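Local coordinates for Mgp-operon protein 3 (PDB 6RJ1) that probably serves as a membrane-anchored surface adhesin that helps the pathogen Mycoplasma pneumoniae attach to human host cells, at residues Leu804-Val809 and Val846-Leu851; Thr837-Ala842 and Ala915-Asn920. All coordinates share one frame; numbering follows the deposited sequence.

Contact 1 (Leu804-Val809 and Val846-Leu851); sequences LVRGGV and VDLTTL
The type II turn of a beta hairpin, running from Val805 to Gly808, is met by Leu848, whose branched tip reaches it from the loop ahead of strand 851-857. Leu848 CD1 lies 3.5 Å from Val805 O and packs against the turn backbone and the CG of Arg806. The other methyl, CD2, touches Leu804 CD2 at 4.2 Å, the two leucine side chains crossing at about a right angle. With CG opposite the carbonyl carbon (chi1 -64°) and the chain extended beyond it, Leu848 can offer both methyls to this buried patch. Gly807 suits its corner because the turn needs a positive phi there. Behind Leu848 the loop is braced by an Asx turn: Asp847 OD1 accepts from Thr849 N (3.1 Å) and also from Thr849 OG1 (2.7 Å), both from one face of the carboxylate. Asp847 O takes Thr850 OG1 at 2.7 Å. The Arg806 guanidinium turns to other partners, with a salt bridge to Asp769 and hydrogen bonds to Leu776 O and Asn773 O. The hairpin of strands 799-805 and 808-815 thus meets the connection leading to strand 851-857, with Phe867 of strand 862-868 and Val893 of strand 888-896 packing against Leu804.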
ATOM      1  N   LEU A 804      -3.166   9.372  -7.446  1.00 59.33           N
ATOM      2  CA  LEU A 804      -3.269  10.392  -6.417  1.00 58.50           C
ATOM      3  C   LEU A 804      -2.661   9.872  -5.130  1.00 63.37           C
ATOM      4  O   LEU A 804      -2.880   8.711  -4.749  1.00 64.29           O
ATOM      5  CB  LEU A 804      -4.749  10.770  -6.224  1.00 58.31           C
ATOM      6  CG  LEU A 804      -5.255  12.082  -6.867  1.00 62.34           C
ATOM      7  CD1 LEU A 804      -4.751  12.284  -8.297  1.00 61.76           C
ATOM      8  CD2 LEU A 804      -6.756  12.130  -6.859  1.00 64.00           C
ATOM      9  N   VAL A 805      -1.839  10.713  -4.501  1.00 58.72           N
ATOM     10  CA  VAL A 805      -1.179  10.462  -3.212  1.00 57.35           C
ATOM     11  C   VAL A 805      -1.489  11.632  -2.275  1.00 61.22           C
ATOM     12  O   VAL A 805      -2.057  12.637  -2.717  1.00 60.68           O
ATOM     13  CB  VAL A 805       0.347  10.177  -3.317  1.00 60.24           C
ATOM     14  CG1 VAL A 805       0.617   8.844  -4.009  1.00 60.27           C
ATOM     15  CG2 VAL A 805       1.102  11.323  -3.988  1.00 59.47           C
ATOM     16  N   ARG A 806      -1.114  11.520  -0.992  1.00 57.26           N
ATOM     17  CA  ARG A 806      -1.340  12.603  -0.044  1.00 56.29           C
ATOM     18  C   ARG A 806      -0.487  13.803  -0.428  1.00 62.11           C
ATOM     19  O   ARG A 806       0.745  13.691  -0.514  1.00 61.55           O
ATOM     20  CB  ARG A 806      -1.046  12.162   1.389  1.00 53.33           C
ATOM     21  CG  ARG A 806      -1.903  11.004   1.859  1.00 58.89           C
ATOM     22  CD  ARG A 806      -1.736  10.770   3.341  1.00 64.78           C
ATOM     23  NE  ARG A 806      -2.410  11.793   4.141  1.00 59.18           N
ATOM     24  CZ  ARG A 806      -2.380  11.849   5.464  1.00 68.77           C
ATOM     25  NH1 ARG A 806      -1.679  10.965   6.157  1.00 61.34           N
ATOM     26  NH2 ARG A 806      -3.042  12.799   6.106  1.00 59.91           N
ATOM     27  N   GLY A 807      -1.162  14.910  -0.736  1.00 60.48           N
ATOM     28  CA  GLY A 807      -0.521  16.166  -1.100  1.00 60.88           C
ATOM     29  C   GLY A 807      -0.333  16.476  -2.567  1.00 67.13           C
ATOM     30  O   GLY A 807      -0.041  17.627  -2.902  1.00 69.44           O
ATOM     31  N   GLY A 808      -0.476  15.486  -3.436  1.00 63.39           N
ATOM     32  CA  GLY A 808      -0.300  15.716  -4.862  1.00 63.65           C
ATOM     33  C   GLY A 808      -0.563  14.551  -5.793  1.00 68.88           C
ATOM     34  O   GLY A 808      -0.997  13.478  -5.371  1.00 68.01           O
ATOM     35  N   VAL A 809      -0.308  14.787  -7.088  1.00 66.53           N
ATOM     36  CA  VAL A 809      -0.475  13.806  -8.151  1.00 66.59           C
ATOM     37  C   VAL A 809       0.887  13.273  -8.611  1.00 69.34           C
ATOM     38  O   VAL A 809       1.849  14.038  -8.740  1.00 68.74           O
ATOM     39  CB  VAL A 809      -1.347  14.357  -9.322  1.00 71.19           C
ATOM     40  CG1 VAL A 809      -0.695  15.551 -10.022  1.00 71.24           C
ATOM     41  CG2 VAL A 809      -1.712  13.265 -10.330  1.00 71.20           C
ATOM     42  N   VAL A 846     -10.108  17.259  -0.217  1.00 68.21           N
ATOM     43  CA  VAL A 846     -10.760  16.058  -0.755  1.00 66.56           C
ATOM     44  C   VAL A 846     -10.297  14.813   0.014  1.00 69.21           C
ATOM     45  O   VAL A 846      -9.093  14.596   0.161  1.00 68.12           O
ATOM     46  CB  VAL A 846     -10.479  15.906  -2.280  1.00 69.63           C
ATOM     47  CG1 VAL A 846     -11.123  14.651  -2.856  1.00 68.96           C
ATOM     48  CG2 VAL A 846     -10.922  17.142  -3.059  1.00 69.44           C
ATOM     49  N   ASP A 847     -11.265  13.979   0.456  1.00 65.85           N
ATOM     50  CA  ASP A 847     -11.023  12.708   1.156  1.00 64.86           C
ATOM     51  C   ASP A 847     -10.557  11.683   0.136  1.00 66.81           C
ATOM     52  O   ASP A 847     -11.353  11.230  -0.686  1.00 65.08           O
ATOM     53  CB  ASP A 847     -12.309  12.222   1.845  1.00 66.59           C
ATOM     54  CG  ASP A 847     -12.111  11.181   2.921  1.00 79.76           C
ATOM     55  OD1 ASP A 847     -11.220  10.316   2.759  1.00 82.73           O
ATOM     56  OD2 ASP A 847     -12.848  11.225   3.926  1.00 83.04           O
ATOM     57  N   LEU A 848      -9.267  11.326   0.178  1.00 63.79           N
ATOM     58  CA  LEU A 848      -8.687  10.377  -0.775  1.00 63.76           C
ATOM     59  C   LEU A 848      -9.167   8.923  -0.587  1.00 67.06           C
ATOM     60  O   LEU A 848      -8.999   8.112  -1.497  1.00 66.03           O
ATOM     61  CB  LEU A 848      -7.147  10.453  -0.778  1.00 63.73           C
ATOM     62  CG  LEU A 848      -6.516  11.764  -1.226  1.00 68.20           C
ATOM     63  CD1 LEU A 848      -4.996  11.727  -1.038  1.00 68.43           C
ATOM     64  CD2 LEU A 848      -6.886  12.115  -2.674  1.00 69.27           C
ATOM     65  N   THR A 849      -9.779   8.603   0.573  1.00 63.00           N
ATOM     66  CA  THR A 849     -10.286   7.254   0.858  1.00 62.30           C
ATOM     67  C   THR A 849     -11.661   7.028   0.213  1.00 65.88           C
ATOM     68  O   THR A 849     -12.130   5.889   0.168  1.00 65.29           O
ATOM     69  CB  THR A 849     -10.359   6.992   2.383  1.00 68.76           C
ATOM     70  OG1 THR A 849     -11.499   7.651   2.959  1.00 67.68           O
ATOM     71  CG2 THR A 849      -9.093   7.380   3.120  1.00 66.07           C
ATOM     72  N   THR A 850     -12.316   8.112  -0.254  1.00 62.67           N
ATOM     73  CA  THR A 850     -13.670   8.064  -0.815  1.00 62.73           C
ATOM     74  C   THR A 850     -13.727   7.949  -2.346  1.00 66.90           C
ATOM     75  O   THR A 850     -14.813   8.091  -2.915  1.00 66.13           O
ATOM     76  CB  THR A 850     -14.491   9.255  -0.324  1.00 69.61           C
ATOM     77  OG1 THR A 850     -13.906  10.465  -0.792  1.00 71.02           O
ATOM     78  CG2 THR A 850     -14.661   9.275   1.182  1.00 67.18           C
ATOM     79  N   LEU A 851     -12.585   7.671  -3.007  1.00 64.00           N
ATOM     80  CA  LEU A 851     -12.538   7.542  -4.462  1.00 64.37           C
ATOM     81  C   LEU A 851     -13.476   6.454  -4.956  1.00 70.23           C
ATOM     82  O   LEU A 851     -13.367   5.299  -4.538  1.00 70.30           O
ATOM     83  CB  LEU A 851     -11.103   7.318  -4.974  1.00 64.33           C
ATOM     84  CG  LEU A 851     -10.959   7.104  -6.489  1.00 69.01           C
ATOM     85  CD1 LEU A 851     -10.944   8.416  -7.242  1.00 69.63           C
ATOM     86  CD2 LEU A 851      -9.731   6.330  -6.795  1.00 71.46           C
TER

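Contact 2 (Thr837-Ala842 and Ala915-Asn920); sequences TPFGSA and ALAVQN
The phenyl ring of Phe839 has Gly808 CA over one face and the methyl of Ala917 at its edge, near the ring plane. Ala917 CB stands 4.2 Å from Phe839 CD2; Phe839 CB meanwhile lies 3.9 Å from Ala917 O. Phe839 CG sits between the backbone N and the carbonyl carbon (chi1 49°), so that the ring, though its first bond points at the facing strand, swings past it and across the glycine. Small residues suit both places: Gly808 lets the ring settle on its backbone, and Ala917 fills the edge with a single methyl. The touching parts run in nearly the same direction, 3° apart end to end; Thr837 and Pro838 close strand 834-838 of one antiparallel sheet, while 915-920 lies in the next, consistent with successive blades of a beta-propeller. The join is made by side chains. Thr837 OG1 donates to Ala915 O at 3.1 Å, with a C=O...donor angle of 147°, and Thr837 CG2 lies 3.6 Å from Ala915 O. Further along, the bent side chain of Gln919 comes up to Ala842, its amide OE1 3.7 Å from Ala842 O and CG 4.0 Å from the same oxygen. Glu843, just after the first segment, accepts the backbone N-H of Gln919 through OE2.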
ATOM      1  N   THR A 837       3.722  16.219  -8.444  1.00 69.15           N
ATOM      2  CA  THR A 837       3.345  17.630  -8.464  1.00 69.08           C
ATOM      3  C   THR A 837       2.371  17.869  -7.309  1.00 73.88           C
ATOM      4  O   THR A 837       1.307  17.241  -7.280  1.00 73.81           O
ATOM      5  CB  THR A 837       2.778  18.030  -9.826  1.00 77.19           C
ATOM      6  OG1 THR A 837       3.632  17.524 -10.851  1.00 83.74           O
ATOM      7  CG2 THR A 837       2.614  19.542  -9.974  1.00 69.94           C
ATOM      8  N   PRO A 838       2.721  18.729  -6.328  1.00 70.77           N
ATOM      9  CA  PRO A 838       1.806  18.961  -5.199  1.00 70.85           C
ATOM     10  C   PRO A 838       0.530  19.670  -5.624  1.00 76.16           C
ATOM     11  O   PRO A 838       0.592  20.614  -6.414  1.00 76.16           O
ATOM     12  CB  PRO A 838       2.629  19.844  -4.244  1.00 72.41           C
ATOM     13  CG  PRO A 838       4.035  19.774  -4.730  1.00 76.27           C
ATOM     14  CD  PRO A 838       3.941  19.550  -6.197  1.00 71.89           C
ATOM     15  N   PHE A 839      -0.628  19.213  -5.124  1.00 73.70           N
ATOM     16  CA  PHE A 839      -1.879  19.882  -5.467  1.00 73.65           C
ATOM     17  C   PHE A 839      -2.224  20.992  -4.443  1.00 79.89           C
ATOM     18  O   PHE A 839      -1.627  21.056  -3.367  1.00 80.23           O
ATOM     19  CB  PHE A 839      -3.036  18.895  -5.726  1.00 74.80           C
ATOM     20  CG  PHE A 839      -3.356  17.781  -4.755  1.00 75.83           C
ATOM     21  CD1 PHE A 839      -3.452  18.027  -3.389  1.00 78.21           C
ATOM     22  CD2 PHE A 839      -3.712  16.514  -5.221  1.00 77.51           C
ATOM     23  CE1 PHE A 839      -3.801  16.998  -2.500  1.00 78.97           C
ATOM     24  CE2 PHE A 839      -4.052  15.486  -4.332  1.00 79.48           C
ATOM     25  CZ  PHE A 839      -4.102  15.737  -2.980  1.00 77.38           C
ATOM     26  N   GLY A 840      -3.135  21.883  -4.822  1.00 77.70           N
ATOM     27  CA  GLY A 840      -3.557  23.014  -4.003  1.00 77.74           C
ATOM     28  C   GLY A 840      -4.371  22.661  -2.776  1.00 82.42           C
ATOM     29  O   GLY A 840      -4.690  21.491  -2.538  1.00 81.20           O
ATOM     30  N   SER A 841      -4.721  23.694  -1.993  1.00 80.91           N
ATOM     31  CA  SER A 841      -5.505  23.591  -0.763  1.00 81.75           C
ATOM     32  C   SER A 841      -6.911  23.016  -1.007  1.00 86.77           C
ATOM     33  O   SER A 841      -7.410  22.257  -0.173  1.00 87.10           O
ATOM     34  CB  SER A 841      -5.607  24.959  -0.096  1.00 85.91           C
ATOM     35  OG  SER A 841      -5.887  24.831   1.287  1.00 97.14           O
ATOM     36  N   ALA A 842      -7.525  23.367  -2.156  1.00 82.70           N
ATOM     37  CA  ALA A 842      -8.858  22.921  -2.560  1.00 82.61           C
ATOM     38  C   ALA A 842      -8.940  21.410  -2.773  1.00 86.36           C
ATOM     39  O   ALA A 842      -9.979  20.802  -2.483  1.00 87.13           O
ATOM     40  CB  ALA A 842      -9.287  23.651  -3.822  1.00 83.40           C
ATOM     41  N   ALA A 915       2.235  15.916 -14.257  1.00 78.36           N
ATOM     42  CA  ALA A 915       0.779  15.949 -14.255  1.00 77.35           C
ATOM     43  C   ALA A 915       0.294  17.133 -13.409  1.00 80.72           C
ATOM     44  O   ALA A 915       1.070  17.714 -12.653  1.00 80.49           O
ATOM     45  CB  ALA A 915       0.233  14.644 -13.700  1.00 77.91           C
ATOM     46  N   LEU A 916      -0.982  17.501 -13.552  1.00 77.22           N
ATOM     47  CA  LEU A 916      -1.585  18.609 -12.819  1.00 76.72           C
ATOM     48  C   LEU A 916      -2.980  18.206 -12.377  1.00 79.16           C
ATOM     49  O   LEU A 916      -3.816  17.897 -13.219  1.00 78.79           O
ATOM     50  CB  LEU A 916      -1.620  19.867 -13.709  1.00 76.93           C
ATOM     51  CG  LEU A 916      -1.898  21.195 -13.010  1.00 81.92           C
ATOM     52  CD1 LEU A 916      -0.641  21.761 -12.366  1.00 82.58           C
ATOM     53  CD2 LEU A 916      -2.458  22.193 -13.978  1.00 83.75           C
ATOM     54  N   ALA A 917      -3.211  18.165 -11.055  1.00 75.72           N
ATOM     55  CA  ALA A 917      -4.493  17.789 -10.461  1.00 75.74           C
ATOM     56  C   ALA A 917      -5.226  19.003  -9.932  1.00 80.99           C
ATOM     57  O   ALA A 917      -4.644  19.788  -9.176  1.00 82.94           O
ATOM     58  CB  ALA A 917      -4.282  16.788  -9.343  1.00 76.39           C
ATOM     59  N   VAL A 918      -6.495  19.165 -10.333  1.00 76.00           N
ATOM     60  CA  VAL A 918      -7.343  20.289  -9.922  1.00 75.85           C
ATOM     61  C   VAL A 918      -8.801  19.874  -9.726  1.00 81.38           C
ATOM     62  O   VAL A 918      -9.320  19.062 -10.491  1.00 80.35           O
ATOM     63  CB  VAL A 918      -7.257  21.529 -10.871  1.00 79.05           C
ATOM     64  CG1 VAL A 918      -6.036  22.386 -10.585  1.00 78.35           C
ATOM     65  CG2 VAL A 918      -7.326  21.140 -12.347  1.00 78.99           C
ATOM     66  N   GLN A 919      -9.467  20.479  -8.722  1.00 79.08           N
ATOM     67  CA  GLN A 919     -10.894  20.315  -8.448  1.00 78.48           C
ATOM     68  C   GLN A 919     -11.556  21.060  -9.613  1.00 82.70           C
ATOM     69  O   GLN A 919     -11.375  22.270  -9.757  1.00 82.02           O
ATOM     70  CB  GLN A 919     -11.245  20.948  -7.095  1.00 79.32           C
ATOM     71  CG  GLN A 919     -11.540  19.921  -6.024  1.00 92.81           C
ATOM     72  CD  GLN A 919     -12.943  20.050  -5.475  1.00116.80           C
ATOM     73  OE1 GLN A 919     -13.134  20.223  -4.263  1.00113.14           O
ATOM     74  NE2 GLN A 919     -13.960  19.961  -6.350  1.00108.12           N
ATOM     75  N   ASN A 920     -12.207  20.308 -10.507  1.00 79.81           N
ATOM     76  CA  ASN A 920     -12.736  20.808 -11.775  1.00 79.57           C
ATOM     77  C   ASN A 920     -14.039  21.634 -11.741  1.00 83.47           C
ATOM     78  O   ASN A 920     -14.397  22.192 -12.771  1.00 83.43           O
ATOM     79  CB  ASN A 920     -12.905  19.649 -12.756  1.00 79.09           C
ATOM     80  CG  ASN A 920     -13.817  18.519 -12.329  1.00103.17           C
ATOM     81  OD1 ASN A 920     -14.811  18.692 -11.611  1.00 98.93           O
ATOM     82  ND2 ASN A 920     -13.509  17.326 -12.803  1.00 94.20           N
TER

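The centres of contacts 1 and 2 are about 10 Å apart, and their segments alternate along the chain: 804-809, 837-842, 846-851, 915-920. Strands 808-815 and 834-838 are antiparallel neighbours in one sheet, and backbone pairs, Gly807 O with Phe839 N at 2.8 Å and Val809 O with Thr837 N at 2.9 Å, tie the two contacts directly. Contact 1 packs the hairpin turn of that sheet against the link entering the next sheet, whereas contact 2 joins the end of strand 834-838 and the loop after it to strand 914-920. Together they fix adjacent sheets, probably successive propeller blades, at two points, with Val809 reaching Ala915 and Ala917 between them, in what is likely the adhesin's extracellular part.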